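Local coordinates for protein putative agmatinase (Clostridium difficile, PDB 3LHL) that probably hydrolyses agmatine to putrescine and urea, as a manganese-dependent member of the arginase family, at residues A[15-20]-A[95-100]; A[25-30]-A[246-251]; A[119-124]-A[200-205]. All coordinates share one frame; numbering follows the deposited sequence.

Contact 1 (A[15-20]-A[95-100]); sequences VGFDGT and GGEHLV. With MN (manganese (II) ion), chain B.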
loop_
_atom_site.group_PDB
_atom_site.type_symbol
_atom_site.label_atom_id
_atom_site.label_comp_id
_atom_site.label_asym_id
_atom_site.label_seq_id
_atom_site.Cartn_x
_atom_site.Cartn_y
_atom_site.Cartn_z
ATOM N N VAL A 15 4.504 4.024 9.878
ATOM C CA VAL A 15 5.550 4.946 9.451
ATOM C C VAL A 15 4.881 6.296 9.235
ATOM O O VAL A 15 4.376 6.578 8.142
ATOM C CB VAL A 15 6.204 4.504 8.121
ATOM C CG1 VAL A 15 7.246 5.530 7.693
ATOM C CG2 VAL A 15 6.847 3.132 8.280
ATOM N N GLY A 16 4.861 7.108 10.288
ATOM C CA GLY A 16 4.248 8.421 10.209
ATOM C C GLY A 16 5.192 9.428 9.580
ATOM O O GLY A 16 5.781 10.270 10.268
ATOM N N PHE A 17 5.325 9.340 8.262
ATOM C CA PHE A 17 6.204 10.226 7.515
ATOM C C PHE A 17 5.510 10.840 6.303
ATOM O O PHE A 17 4.842 10.138 5.545
ATOM C CB PHE A 17 7.434 9.441 7.039
ATOM C CG PHE A 17 8.302 10.195 6.069
ATOM C CD1 PHE A 17 9.177 11.180 6.519
ATOM C CD2 PHE A 17 8.242 9.926 4.705
ATOM C CE1 PHE A 17 9.979 11.885 5.632
ATOM C CE2 PHE A 17 9.044 10.627 3.802
ATOM C CZ PHE A 17 9.915 11.609 4.267
ATOM N N ASP A 18 5.664 12.151 6.129
ATOM C CA ASP A 18 5.102 12.843 4.968
ATOM C C ASP A 18 6.062 13.946 4.532
ATOM O O ASP A 18 5.659 14.962 3.971
ATOM C CB ASP A 18 3.709 13.429 5.256
ATOM C CG ASP A 18 3.669 14.305 6.492
ATOM O OD1 ASP A 18 4.626 15.068 6.741
ATOM O OD2 ASP A 18 2.651 14.242 7.210
ATOM N N GLY A 19 7.345 13.706 4.785
ATOM C CA GLY A 19 8.388 14.661 4.457
ATOM C C GLY A 19 8.463 15.240 3.053
ATOM O O GLY A 19 8.992 16.342 2.891
ATOM N N THR A 20 7.962 14.539 2.036
ATOM C CA THR A 20 8.024 15.090 0.685
ATOM C C THR A 20 6.691 15.654 0.207
ATOM O O THR A 20 6.539 15.978 -0.970
ATOM C CB THR A 20 8.537 14.054 -0.348
ATOM O OG1 THR A 20 7.478 13.166 -0.717
ATOM C CG2 THR A 20 9.694 13.243 0.232
ATOM N N GLY A 95 1.838 3.357 6.287
ATOM C CA GLY A 95 2.549 4.612 6.265
ATOM C C GLY A 95 1.760 5.881 6.093
ATOM O O GLY A 95 0.530 5.928 6.215
ATOM N N GLY A 96 2.540 6.929 5.864
ATOM C CA GLY A 96 2.018 8.240 5.595
ATOM C C GLY A 96 2.100 8.284 4.081
ATOM O O GLY A 96 1.461 7.475 3.410
ATOM N N GLU A 97 2.919 9.176 3.533
ATOM C CA GLU A 97 3.019 9.285 2.082
ATOM C C GLU A 97 3.502 8.018 1.384
ATOM O O GLU A 97 4.119 7.135 1.994
ATOM C CB GLU A 97 3.901 10.465 1.690
ATOM C CG GLU A 97 5.336 10.338 2.087
ATOM C CD GLU A 97 6.159 11.498 1.573
ATOM O OE1 GLU A 97 5.893 12.649 1.993
ATOM O OE2 GLU A 97 7.065 11.257 0.744
ATOM N N HIS A 98 3.224 7.945 0.089
ATOM C CA HIS A 98 3.573 6.775 -0.702
ATOM C C HIS A 98 5.070 6.508 -0.868
ATOM O O HIS A 98 5.467 5.406 -1.223
ATOM C CB HIS A 98 2.898 6.871 -2.071
ATOM C CG HIS A 98 2.472 5.548 -2.625
ATOM N ND1 HIS A 98 1.584 5.429 -3.671
ATOM C CD2 HIS A 98 2.813 4.286 -2.276
ATOM C CE1 HIS A 98 1.393 4.151 -3.941
ATOM N NE2 HIS A 98 2.128 3.437 -3.110
ATOM N N LEU A 99 5.908 7.498 -0.595
ATOM C CA LEU A 99 7.342 7.279 -0.756
ATOM C C LEU A 99 7.886 6.182 0.168
ATOM O O LEU A 99 8.851 5.507 -0.186
ATOM C CB LEU A 99 8.115 8.584 -0.537
ATOM C CG LEU A 99 9.625 8.531 -0.805
ATOM C CD1 LEU A 99 9.908 8.045 -2.224
ATOM C CD2 LEU A 99 10.214 9.913 -0.590
ATOM N N VAL A 100 7.263 5.989 1.333
ATOM C CA VAL A 100 7.723 4.967 2.277
ATOM C C VAL A 100 7.778 3.580 1.637
ATOM O O VAL A 100 8.485 2.694 2.114
ATOM C CB VAL A 100 6.819 4.875 3.546
ATOM C CG1 VAL A 100 6.739 6.230 4.236
ATOM C CG2 VAL A 100 5.440 4.364 3.178
HETATM MN MN MN B . 0.352 7.026 -4.607
#

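Contact 2 (A[25-30]-A[246-251]); sequences PGARFA and IVELSP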
loop_
_atom_site.group_PDB
_atom_site.type_symbol
_atom_site.label_atom_id
_atom_site.label_comp_id
_atom_site.label_asym_id
_atom_site.label_seq_id
_atom_site.Cartn_x
_atom_site.Cartn_y
_atom_site.Cartn_z
ATOM N N PRO A 25 0.150 18.230 4.013
ATOM C CA PRO A 25 0.748 17.357 5.026
ATOM C C PRO A 25 -0.347 16.723 5.878
ATOM O O PRO A 25 -1.480 17.214 5.913
ATOM C CB PRO A 25 1.632 18.315 5.821
ATOM C CG PRO A 25 0.840 19.615 5.759
ATOM C CD PRO A 25 0.413 19.654 4.308
ATOM N N GLY A 26 -0.021 15.625 6.550
ATOM C CA GLY A 26 -1.010 14.981 7.391
ATOM C C GLY A 26 -0.985 13.467 7.358
ATOM O O GLY A 26 -1.508 12.825 8.274
ATOM N N ALA A 27 -0.390 12.890 6.314
ATOM C CA ALA A 27 -0.319 11.437 6.186
ATOM C C ALA A 27 0.475 10.839 7.346
ATOM O O ALA A 27 0.351 9.653 7.659
ATOM C CB ALA A 27 0.328 11.054 4.850
ATOM N N ARG A 28 1.280 11.681 7.989
ATOM C CA ARG A 28 2.102 11.251 9.111
ATOM C C ARG A 28 1.272 10.717 10.277
ATOM O O ARG A 28 1.778 9.953 11.100
ATOM C CB ARG A 28 2.954 12.421 9.618
ATOM C CG ARG A 28 2.158 13.458 10.410
ATOM C CD ARG A 28 3.023 14.638 10.838
ATOM N NE ARG A 28 3.516 15.395 9.692
ATOM C CZ ARG A 28 4.357 16.419 9.781
ATOM N NH1 ARG A 28 4.798 16.811 10.971
ATOM N NH2 ARG A 28 4.767 17.041 8.681
ATOM N N PHE A 29 0.003 11.107 10.338
ATOM C CA PHE A 29 -0.871 10.704 11.441
ATOM C C PHE A 29 -1.722 9.465 11.210
ATOM O O PHE A 29 -2.477 9.057 12.091
ATOM C CB PHE A 29 -1.794 11.863 11.805
ATOM C CG PHE A 29 -1.072 13.095 12.266
ATOM C CD1 PHE A 29 -0.330 13.084 13.445
ATOM C CD2 PHE A 29 -1.152 14.275 11.533
ATOM C CE1 PHE A 29 0.322 14.236 13.890
ATOM C CE2 PHE A 29 -0.501 15.438 11.971
ATOM C CZ PHE A 29 0.235 15.416 13.151
ATOM N N ALA A 30 -1.599 8.870 10.033
ATOM C CA ALA A 30 -2.380 7.697 9.675
ATOM C C ALA A 30 -2.434 6.572 10.719
ATOM O O ALA A 30 -3.497 6.276 11.261
ATOM C CB ALA A 30 -1.881 7.150 8.332
ATOM N N ILE A 246 -0.362 0.092 3.054
ATOM C CA ILE A 246 -1.493 0.942 2.698
ATOM C C ILE A 246 -0.965 2.333 3.033
ATOM O O ILE A 246 -0.314 2.523 4.061
ATOM C CB ILE A 246 -2.770 0.635 3.529
ATOM C CG1 ILE A 246 -2.489 0.796 5.025
ATOM C CG2 ILE A 246 -3.270 -0.773 3.215
ATOM C CD1 ILE A 246 -3.712 0.547 5.908
ATOM N N VAL A 247 -1.226 3.307 2.173
ATOM C CA VAL A 247 -0.687 4.635 2.414
ATOM C C VAL A 247 -1.609 5.775 2.024
ATOM O O VAL A 247 -2.659 5.568 1.431
ATOM C CB VAL A 247 0.647 4.815 1.630
ATOM C CG1 VAL A 247 1.677 3.780 2.085
ATOM C CG2 VAL A 247 0.387 4.658 0.135
ATOM N N GLU A 248 -1.180 6.984 2.380
ATOM C CA GLU A 248 -1.868 8.227 2.063
ATOM C C GLU A 248 -3.128 8.578 2.860
ATOM O O GLU A 248 -3.879 9.482 2.476
ATOM C CB GLU A 248 -2.141 8.297 0.550
ATOM C CG GLU A 248 -0.864 8.371 -0.297
ATOM C CD GLU A 248 0.012 9.595 0.024
ATOM O OE1 GLU A 248 -0.192 10.222 1.085
ATOM O OE2 GLU A 248 0.921 9.924 -0.781
ATOM N N LEU A 249 -3.373 7.864 3.954
ATOM C CA LEU A 249 -4.505 8.211 4.803
ATOM C C LEU A 249 -4.047 9.470 5.531
ATOM O O LEU A 249 -3.027 9.455 6.220
ATOM C CB LEU A 249 -4.801 7.133 5.850
ATOM C CG LEU A 249 -5.648 7.678 7.020
ATOM C CD1 LEU A 249 -7.098 7.898 6.565
ATOM C CD2 LEU A 249 -5.609 6.716 8.194
ATOM N N SER A 250 -4.781 10.560 5.347
ATOM C CA SER A 250 -4.466 11.825 5.999
ATOM C C SER A 250 -5.759 12.196 6.719
ATOM O O SER A 250 -6.609 12.893 6.175
ATOM C CB SER A 250 -4.098 12.879 4.957
ATOM O OG SER A 250 -3.476 13.986 5.575
ATOM N N PRO A 251 -5.910 11.715 7.965
ATOM C CA PRO A 251 -7.023 11.866 8.913
ATOM C C PRO A 251 -7.751 13.198 8.995
ATOM O O PRO A 251 -8.943 13.283 8.697
ATOM C CB PRO A 251 -6.389 11.495 10.255
ATOM C CG PRO A 251 -5.361 10.502 9.874
ATOM C CD PRO A 251 -4.741 11.127 8.647
HETATM O O HOH W 1 -4.049 14.492 8.403
#

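Contact 3 (A[119-124]-A[200-205]); sequences HFDAHT and TIDLDV. With MN (manganese (II) ion), chain C; MN (manganese (II) ion), chain B.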
loop_
_atom_site.group_PDB
_atom_site.type_symbol
_atom_site.label_atom_id
_atom_site.label_comp_id
_atom_site.label_asym_id
_atom_site.label_seq_id
_atom_site.Cartn_x
_atom_site.Cartn_y
_atom_site.Cartn_z
ATOM N N HIS A 119 -0.244 -2.464 -7.743
ATOM C CA HIS A 119 -0.403 -1.068 -7.350
ATOM C C HIS A 119 -1.816 -0.485 -7.509
ATOM O O HIS A 119 -2.345 -0.407 -8.617
ATOM C CB HIS A 119 0.614 -0.262 -8.169
ATOM C CG HIS A 119 0.510 1.225 -8.024
ATOM N ND1 HIS A 119 0.593 1.869 -6.806
ATOM C CD2 HIS A 119 0.410 2.201 -8.958
ATOM C CE1 HIS A 119 0.553 3.175 -6.997
ATOM N NE2 HIS A 119 0.443 3.404 -8.294
ATOM N N PHE A 120 -2.421 -0.088 -6.393
ATOM C CA PHE A 120 -3.750 0.524 -6.393
ATOM C C PHE A 120 -3.539 2.002 -6.095
ATOM O O PHE A 120 -2.864 2.362 -5.126
ATOM C CB PHE A 120 -4.645 -0.124 -5.331
ATOM C CG PHE A 120 -5.198 -1.461 -5.744
ATOM C CD1 PHE A 120 -6.338 -1.540 -6.540
ATOM C CD2 PHE A 120 -4.561 -2.640 -5.367
ATOM C CE1 PHE A 120 -6.836 -2.777 -6.959
ATOM C CE2 PHE A 120 -5.052 -3.885 -5.783
ATOM C CZ PHE A 120 -6.188 -3.954 -6.577
ATOM N N ASP A 121 -4.129 2.861 -6.915
ATOM C CA ASP A 121 -3.909 4.288 -6.746
ATOM C C ASP A 121 -4.831 5.089 -7.660
ATOM O O ASP A 121 -5.354 4.568 -8.652
ATOM C CB ASP A 121 -2.455 4.597 -7.133
ATOM C CG ASP A 121 -1.863 5.774 -6.368
ATOM O OD1 ASP A 121 -2.469 6.872 -6.363
ATOM O OD2 ASP A 121 -0.775 5.587 -5.778
ATOM N N ALA A 122 -5.019 6.361 -7.325
ATOM C CA ALA A 122 -5.825 7.252 -8.144
ATOM C C ALA A 122 -4.832 7.909 -9.099
ATOM O O ALA A 122 -5.203 8.374 -10.185
ATOM C CB ALA A 122 -6.486 8.298 -7.284
ATOM N N HIS A 123 -3.564 7.917 -8.687
ATOM C CA HIS A 123 -2.484 8.518 -9.467
ATOM C C HIS A 123 -1.477 7.495 -9.988
ATOM O O HIS A 123 -1.231 6.465 -9.350
ATOM C CB HIS A 123 -1.755 9.563 -8.616
ATOM C CG HIS A 123 -2.680 10.467 -7.867
ATOM N ND1 HIS A 123 -3.174 10.154 -6.618
ATOM C CD2 HIS A 123 -3.273 11.631 -8.227
ATOM C CE1 HIS A 123 -4.034 11.085 -6.243
ATOM N NE2 HIS A 123 -4.113 11.992 -7.202
ATOM N N THR A 124 -0.888 7.799 -11.143
ATOM C CA THR A 124 0.098 6.924 -11.770
ATOM C C THR A 124 1.392 6.842 -10.959
ATOM O O THR A 124 1.978 5.767 -10.819
ATOM C CB THR A 124 0.470 7.413 -13.202
ATOM O OG1 THR A 124 1.261 8.605 -13.111
ATOM C CG2 THR A 124 -0.788 7.703 -14.027
ATOM N N THR A 200 1.081 -2.744 -2.854
ATOM C CA THR A 200 1.085 -1.378 -2.351
ATOM C C THR A 200 -0.248 -0.719 -2.686
ATOM O O THR A 200 -0.608 -0.552 -3.854
ATOM C CB THR A 200 2.247 -0.538 -2.954
ATOM O OG1 THR A 200 2.160 0.809 -2.463
ATOM C CG2 THR A 200 2.190 -0.535 -4.481
ATOM N N ILE A 201 -0.979 -0.349 -1.646
ATOM C CA ILE A 201 -2.284 0.272 -1.811
ATOM C C ILE A 201 -2.337 1.730 -1.358
ATOM O O ILE A 201 -2.261 2.024 -0.161
ATOM C CB ILE A 201 -3.365 -0.518 -1.028
ATOM C CG1 ILE A 201 -3.592 -1.875 -1.695
ATOM C CG2 ILE A 201 -4.670 0.285 -0.955
ATOM C CD1 ILE A 201 -4.605 -2.746 -0.979
ATOM N N ASP A 202 -2.448 2.639 -2.322
ATOM C CA ASP A 202 -2.590 4.055 -2.007
ATOM C C ASP A 202 -4.097 4.170 -1.775
ATOM O O ASP A 202 -4.884 3.959 -2.699
ATOM C CB ASP A 202 -2.186 4.925 -3.193
ATOM C CG ASP A 202 -2.320 6.399 -2.895
ATOM O OD1 ASP A 202 -3.322 6.782 -2.260
ATOM O OD2 ASP A 202 -1.436 7.176 -3.300
ATOM N N LEU A 203 -4.503 4.482 -0.548
ATOM C CA LEU A 203 -5.921 4.570 -0.227
ATOM C C LEU A 203 -6.730 5.572 -1.049
ATOM O O LEU A 203 -7.957 5.473 -1.089
ATOM C CB LEU A 203 -6.109 4.835 1.271
ATOM C CG LEU A 203 -5.567 3.722 2.184
ATOM C CD1 LEU A 203 -5.595 4.171 3.637
ATOM C CD2 LEU A 203 -6.387 2.451 1.991
ATOM N N ASP A 204 -6.078 6.531 -1.708
ATOM C CA ASP A 204 -6.860 7.469 -2.509
ATOM C C ASP A 204 -7.380 6.811 -3.784
ATOM O O ASP A 204 -7.939 7.478 -4.647
ATOM C CB ASP A 204 -6.077 8.750 -2.854
ATOM C CG ASP A 204 -4.892 8.507 -3.767
ATOM O OD1 ASP A 204 -4.902 7.540 -4.558
ATOM O OD2 ASP A 204 -3.944 9.313 -3.699
ATOM N N VAL A 205 -7.189 5.499 -3.907
ATOM C CA VAL A 205 -7.706 4.793 -5.069
ATOM C C VAL A 205 -9.228 4.848 -4.912
ATOM O O VAL A 205 -9.975 4.794 -5.891
ATOM C CB VAL A 205 -7.240 3.312 -5.115
ATOM C CG1 VAL A 205 -7.855 2.513 -3.960
ATOM C CG2 VAL A 205 -7.616 2.701 -6.453
HETATM MN MN MN C . -2.423 8.641 -4.878
HETATM MN MN MN B . 0.352 7.026 -4.607
#

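Contact 1 (A[15-20]-A[95-100])
Val15 O lies 3.3 Å from Gly95 CA, where two neighbouring strands of the parallel sheet of the arginase α/β fold run out into the loops at their C-terminal ends. The contact at Gly95 is of the CA-H...O kind. One residue on, Gly96 repeats it, its CA 3.4 Å from Phe17 O; a CB on Gly96 would collide with Phe17 O, so the lack of a side chain there lets the backbones come this near. Phe17 O is then gripped more firmly by Glu97, whose backbone N donates to it at 2.9 Å with an N-H...O angle of 154°.

The Glu97 side chain leaves with CG between the backbone N and the carbonyl carbon (chi1 65°) and stays extended to CD, which carries the carboxylate across to Thr20. Thr20 N donates to Glu97 OE1 at 2.8 Å, although the position of OE1 is less certain, and Thr21 OG1 bonds the same oxygen. Thr20 OG1 donates to Glu97 OE2 over a modelled 2.4 Å, so short that the exact length is doubtful. The carboxylate also passes the Phe17 ring, the two planes 51° apart.

His98 turns the other way: its ND1 binds manganese B at 2.2 Å, and its NE2 is hydrogen-bonded to Thr200 OG1. The loop that grips 15-20 therefore also presents a metal ligand. Leu99 faces back, and its CD2 presses on Thr20 CG2 at a tight 3.5 Å. Val100 ends the segment in an apolar patch with Phe17 CD2 and Val15, its CG1 meeting Val15 CG1 at 3.6 Å.

Contact 2 (A[25-30]-A[246-251])
Ala30 CB packs 3.8 Å from Leu249 CD2, joining the start of helix 30-38 to the loop that leaves strand 240-247 at the C-terminal end of the parallel sheet in the arginase α/β fold. Leu249 reaches this place with CG anti to its backbone N (chi1 161°), which lays CD2 along the backbone of Ala30, while its other neighbours include Met34 and Ala263 of the flanking helices. The same methyl, Ala30 CB, lies 3.3 Å from Leu249 O. That carbonyl also receives a CA-H...O contact from Ala27, with Ala27 CA to Leu249 O at 3.4 Å and an angle of 158° at the hydrogen.

The Ser250 hydroxyl ends up against the Gly26 peptide, with Ser250 OG to Gly26 C at 3.1 Å. Here a water does the bonding, donating to Gly26 O at 3.0 Å and hydrogen-bonded to Ser250 OG at 2.9 Å. Gly26 O accepts from Phe29 N as well, so the turn and the water share one carbonyl. Pro251 brings the tip of its ring to the far end of this turn, CG standing 3.9 Å from Phe29 O.

Glu248 behaves differently. Its CB points away from 25-30, but the chain folds back at chi2 (-59°), returning the carboxylate to the first segment. OE2 accepts from His98 N beside the metal site, and Glu248 has been seen to bind a third manganese in this protein, one not bound to it here. The other oxygen, Glu248 OE1, rests 3.9 Å from Ala27 CB.

Contact 3 (A[119-124]-A[200-205])
Phe120 pairs with Ile201 where two parallel strands approach the metal site: Phe120 N donates to Thr200 O at 3.2 Å, and Asp202 N to Phe120 O at 2.8 Å. The side chains of Phe120 and Ile201 run alongside each other in one direction, Phe120 CD2 3.9 Å from Ile201 CG1. Val205, in the short 3-10 turn after its strand, sets CG2 at the edge of the Phe120 ring. The same methyl, Val205 CG2, lies 3.5 Å from Asp121 N, packing against the backbone of the first shared ligand.

Asp121 bridges the metals with one oxygen each, OD1 to manganese C at 2.3 Å and OD2 to manganese B at 2.2 Å. Asp202 bridges with a single atom, OD2, 2.4 Å from manganese C and 2.2 Å from manganese B. The two carboxylate planes stand 61° apart. His123 ND1 and Asp204 OD2 also bind manganese C, with Asp204 OD1 more distant; His98 and Asp125 complete the protein ligands of manganese B. Ala122 N holds Asp204 OD1, while His123 N steadies Asp121 OD1 in an Asx turn.

Crowded acidic oxygens, probably kept together by the cations, thus form a binuclear site consistent with the metal-activated water of arginase-family hydrolysis.

How the contacts relate
From the N terminus, the chain leaves strand 10-15 through 15-20 and reaches 25-30 before helix 30-38. Contact 1 closes the first loop when strand 90-95 ends in 95-100. Contact 2, opened at 25-30 inside that loop, closes only at 246-251, so contacts 1 and 2 cross. Contact 3 begins at 119-124, after contact 1 has closed, and is completed at 200-205, nested within the long loop of contact 2. All three gather at the C-terminal ends of the strands of the central parallel sheet. The Asp18-Arg28 salt bridge joins contacts 1 and 2, manganese B is shared by contacts 1 and 3, and the pairing of strands 240-247 and 196-202 links contacts 2 and 3.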